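Side-chain contact in fimbrial structural subunit (Actinomyces naeslundii, PDB 3QDH), which probably forms the shaft of type 2 fimbriae and mediates adhesion of the bacterium to streptococci and host cells during oral biofilm development: residues A[16-21]-A[236-241]. Numbering follows the deposited sequence.
Sequences NGYGVG and NRDNQK
Tyr18 and Asp238 link two loops, probably one from each of the immunoglobulin-like modules of this C-terminal part of FimA: the tyrosine lies in the loop between strands 7-8 and 23-31, in what is probably the CnaA-type module, the aspartate in the loop between strands 220-230 and 245-254, probably of the CnaB-type module. Their CA atoms are 10.9 Å apart, so the side chains alone span the gap, arriving from opposite directions. The tight part is one hydrogen bond, from Tyr18 OH to Asp238 OD2 at 2.6 Å. OD2 sits in the ring plane, at the edge, which also brings it within 3.1 Å of Tyr18 CE1. The carboxylate is turned 68° from the ring, and the hydroxyl reaches OD2 from above the carboxylate plane, 44° out of it. With CG anti to the backbone N (chi1 178°), the Asp238 carboxylate is carried out to the phenol. The two sides differ in burial: Tyr18 is buried, touching Phe227, Lys187, Arg246 and Tyr248, whereas Asp238 stays partly exposed. The two segments bury 76 Å² between them. Both carboxylate oxygens have partners: OD2 takes the phenol, while OD1 forms a salt bridge with Arg246 NH2.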
ATOM      1  N   ASN A  16       1.615   6.837   3.857  1.00 30.70           N
ATOM      2  CA  ASN A  16       1.997   6.775   2.454  1.00 30.36           C
ATOM      3  C   ASN A  16       1.097   7.598   1.524  1.00 30.38           C
ATOM      4  O   ASN A  16       1.464   7.869   0.379  1.00 30.44           O
ATOM      5  CB  ASN A  16       2.091   5.314   1.996  1.00 30.31           C
ATOM      6  CG  ASN A  16       3.102   4.505   2.816  1.00 30.76           C
ATOM      7  OD1 ASN A  16       2.762   3.464   3.398  1.00 30.03           O
ATOM      8  ND2 ASN A  16       4.343   4.992   2.877  1.00 28.90           N
ATOM      9  N   GLY A  17      -0.069   8.003   2.024  1.00 30.34           N
ATOM     10  CA  GLY A  17      -0.986   8.843   1.243  1.00 30.09           C
ATOM     11  C   GLY A  17      -2.280   8.135   0.884  1.00 29.74           C
ATOM     12  O   GLY A  17      -2.275   6.960   0.506  1.00 29.43           O
ATOM     13  N   TYR A  18      -3.389   8.863   1.005  1.00 29.49           N
ATOM     14  CA  TYR A  18      -4.727   8.310   0.804  1.00 29.19           C
ATOM     15  C   TYR A  18      -5.138   8.168  -0.657  1.00 28.62           C
ATOM     16  O   TYR A  18      -6.090   7.450  -0.966  1.00 28.33           O
ATOM     17  CB  TYR A  18      -5.772   9.188   1.490  1.00 29.46           C
ATOM     18  CG  TYR A  18      -5.646   9.298   2.983  1.00 31.25           C
ATOM     19  CD1 TYR A  18      -5.750   8.169   3.798  1.00 32.10           C
ATOM     20  CD2 TYR A  18      -5.458  10.543   3.589  1.00 32.04           C
ATOM     21  CE1 TYR A  18      -5.647   8.272   5.170  1.00 33.35           C
ATOM     22  CE2 TYR A  18      -5.355  10.660   4.964  1.00 33.13           C
ATOM     23  CZ  TYR A  18      -5.451   9.518   5.749  1.00 33.88           C
ATOM     24  OH  TYR A  18      -5.354   9.623   7.113  1.00 34.10           O
ATOM     25  N   GLY A  19      -4.450   8.871  -1.550  1.00 28.37           N
ATOM     26  CA  GLY A  19      -4.872   8.936  -2.948  1.00 27.68           C
ATOM     27  C   GLY A  19      -4.127   8.027  -3.898  1.00 27.59           C
ATOM     28  O   GLY A  19      -3.015   7.578  -3.610  1.00 27.23           O
ATOM     29  N   VAL A  20      -4.760   7.762  -5.037  1.00 27.43           N
ATOM     30  CA  VAL A  20      -4.146   7.057  -6.155  1.00 27.56           C
ATOM     31  C   VAL A  20      -2.791   7.692  -6.517  1.00 27.86           C
ATOM     32  O   VAL A  20      -2.649   8.922  -6.523  1.00 27.93           O
ATOM     33  CB  VAL A  20      -5.123   7.012  -7.374  1.00 27.84           C
ATOM     34  CG1 VAL A  20      -5.512   8.427  -7.846  1.00 27.56           C
ATOM     35  CG2 VAL A  20      -4.562   6.194  -8.510  1.00 27.59           C
ATOM     36  N   GLY A  21      -1.802   6.847  -6.796  1.00 27.53           N
ATOM     37  CA  GLY A  21      -0.434   7.310  -7.040  1.00 27.66           C
ATOM     38  C   GLY A  21       0.442   7.222  -5.805  1.00 27.55           C
ATOM     39  O   GLY A  21       1.649   7.471  -5.878  1.00 28.09           O
ATOM     40  N   ASN A 236      -5.025   2.861  17.132  1.00 27.50           N
ATOM     41  CA  ASN A 236      -4.573   4.129  16.536  1.00 28.63           C
ATOM     42  C   ASN A 236      -3.988   4.012  15.116  1.00 29.11           C
ATOM     43  O   ASN A 236      -2.962   4.630  14.800  1.00 29.57           O
ATOM     44  CB  ASN A 236      -3.575   4.827  17.482  1.00 28.32           C
ATOM     45  CG  ASN A 236      -3.451   6.317  17.210  1.00 29.13           C
ATOM     46  OD1 ASN A 236      -4.452   7.028  17.124  1.00 31.04           O
ATOM     47  ND2 ASN A 236      -2.220   6.797  17.085  1.00 28.99           N
ATOM     48  N   ARG A 237      -4.635   3.218  14.265  1.00 29.70           N
ATOM     49  CA  ARG A 237      -4.131   2.982  12.905  1.00 29.95           C
ATOM     50  C   ARG A 237      -4.825   3.788  11.807  1.00 30.62           C
ATOM     51  O   ARG A 237      -4.547   3.581  10.623  1.00 30.98           O
ATOM     52  CB  ARG A 237      -4.175   1.485  12.555  1.00 30.02           C
ATOM     53  CG  ARG A 237      -2.950   0.699  13.016  1.00 29.10           C
ATOM     54  CD  ARG A 237      -2.975  -0.759  12.519  1.00 28.11           C
ATOM     55  NE  ARG A 237      -2.366  -0.944  11.198  1.00 26.63           N
ATOM     56  CZ  ARG A 237      -3.029  -0.938  10.041  1.00 26.83           C
ATOM     57  NH1 ARG A 237      -4.344  -0.733  10.007  1.00 25.46           N
ATOM     58  NH2 ARG A 237      -2.367  -1.136   8.905  1.00 26.94           N
ATOM     59  N   ASP A 238      -5.720   4.702  12.182  1.00 30.89           N
ATOM     60  CA  ASP A 238      -6.475   5.478  11.190  1.00 31.31           C
ATOM     61  C   ASP A 238      -7.275   4.506  10.305  1.00 31.16           C
ATOM     62  O   ASP A 238      -7.356   4.666   9.085  1.00 31.32           O
ATOM     63  CB  ASP A 238      -5.515   6.355  10.356  1.00 31.20           C
ATOM     64  CG  ASP A 238      -6.222   7.155   9.267  1.00 32.12           C
ATOM     65  OD1 ASP A 238      -7.304   7.724   9.541  1.00 33.24           O
ATOM     66  OD2 ASP A 238      -5.681   7.226   8.136  1.00 30.86           O
ATOM     67  N   ASN A 239      -7.851   3.487  10.940  1.00 30.89           N
ATOM     68  CA  ASN A 239      -8.459   2.373  10.227  1.00 30.34           C
ATOM     69  C   ASN A 239      -9.697   1.856  10.940  1.00 30.85           C
ATOM     70  O   ASN A 239      -9.866   2.075  12.140  1.00 31.24           O
ATOM     71  CB  ASN A 239      -7.440   1.230  10.064  1.00 29.72           C
ATOM     72  CG  ASN A 239      -7.950   0.098   9.173  1.00 27.95           C
ATOM     73  OD1 ASN A 239      -8.497   0.339   8.096  1.00 25.05           O
ATOM     74  ND2 ASN A 239      -7.750  -1.147   9.617  1.00 26.30           N
ATOM     75  N   GLN A 240     -10.561   1.188  10.184  1.00 31.43           N
ATOM     76  CA  GLN A 240     -11.637   0.379  10.737  1.00 32.06           C
ATOM     77  C   GLN A 240     -11.683  -0.909   9.923  1.00 32.66           C
ATOM     78  O   GLN A 240     -12.135  -0.922   8.776  1.00 32.72           O
ATOM     79  CB  GLN A 240     -12.978   1.127  10.707  1.00 32.22           C
ATOM     80  CG  GLN A 240     -13.918   0.731  11.836  1.00 31.58           C
ATOM     81  CD  GLN A 240     -15.125   1.645  11.955  1.00 31.06           C
ATOM     82  OE1 GLN A 240     -15.110   2.623  12.704  1.00 30.78           O
ATOM     83  NE2 GLN A 240     -16.180   1.326  11.220  1.00 30.31           N
ATOM     84  N   LYS A 241     -11.191  -1.986  10.534  1.00 33.26           N
ATOM     85  CA  LYS A 241     -10.894  -3.258   9.862  1.00 34.31           C
ATOM     86  C   LYS A 241     -11.961  -3.771   8.884  1.00 34.85           C
ATOM     87  O   LYS A 241     -11.639  -4.174   7.763  1.00 35.22           O
ATOM     88  CB  LYS A 241     -10.591  -4.331  10.919  1.00 34.27           C
ATOM     89  CG  LYS A 241      -9.952  -5.614  10.404  1.00 34.96           C
ATOM     90  CD  LYS A 241     -10.134  -6.740  11.429  1.00 35.42           C
ATOM     91  CE  LYS A 241      -9.187  -7.906  11.198  1.00 36.16           C
ATOM     92  NZ  LYS A 241      -9.367  -8.554   9.869  1.00 36.16           N
TER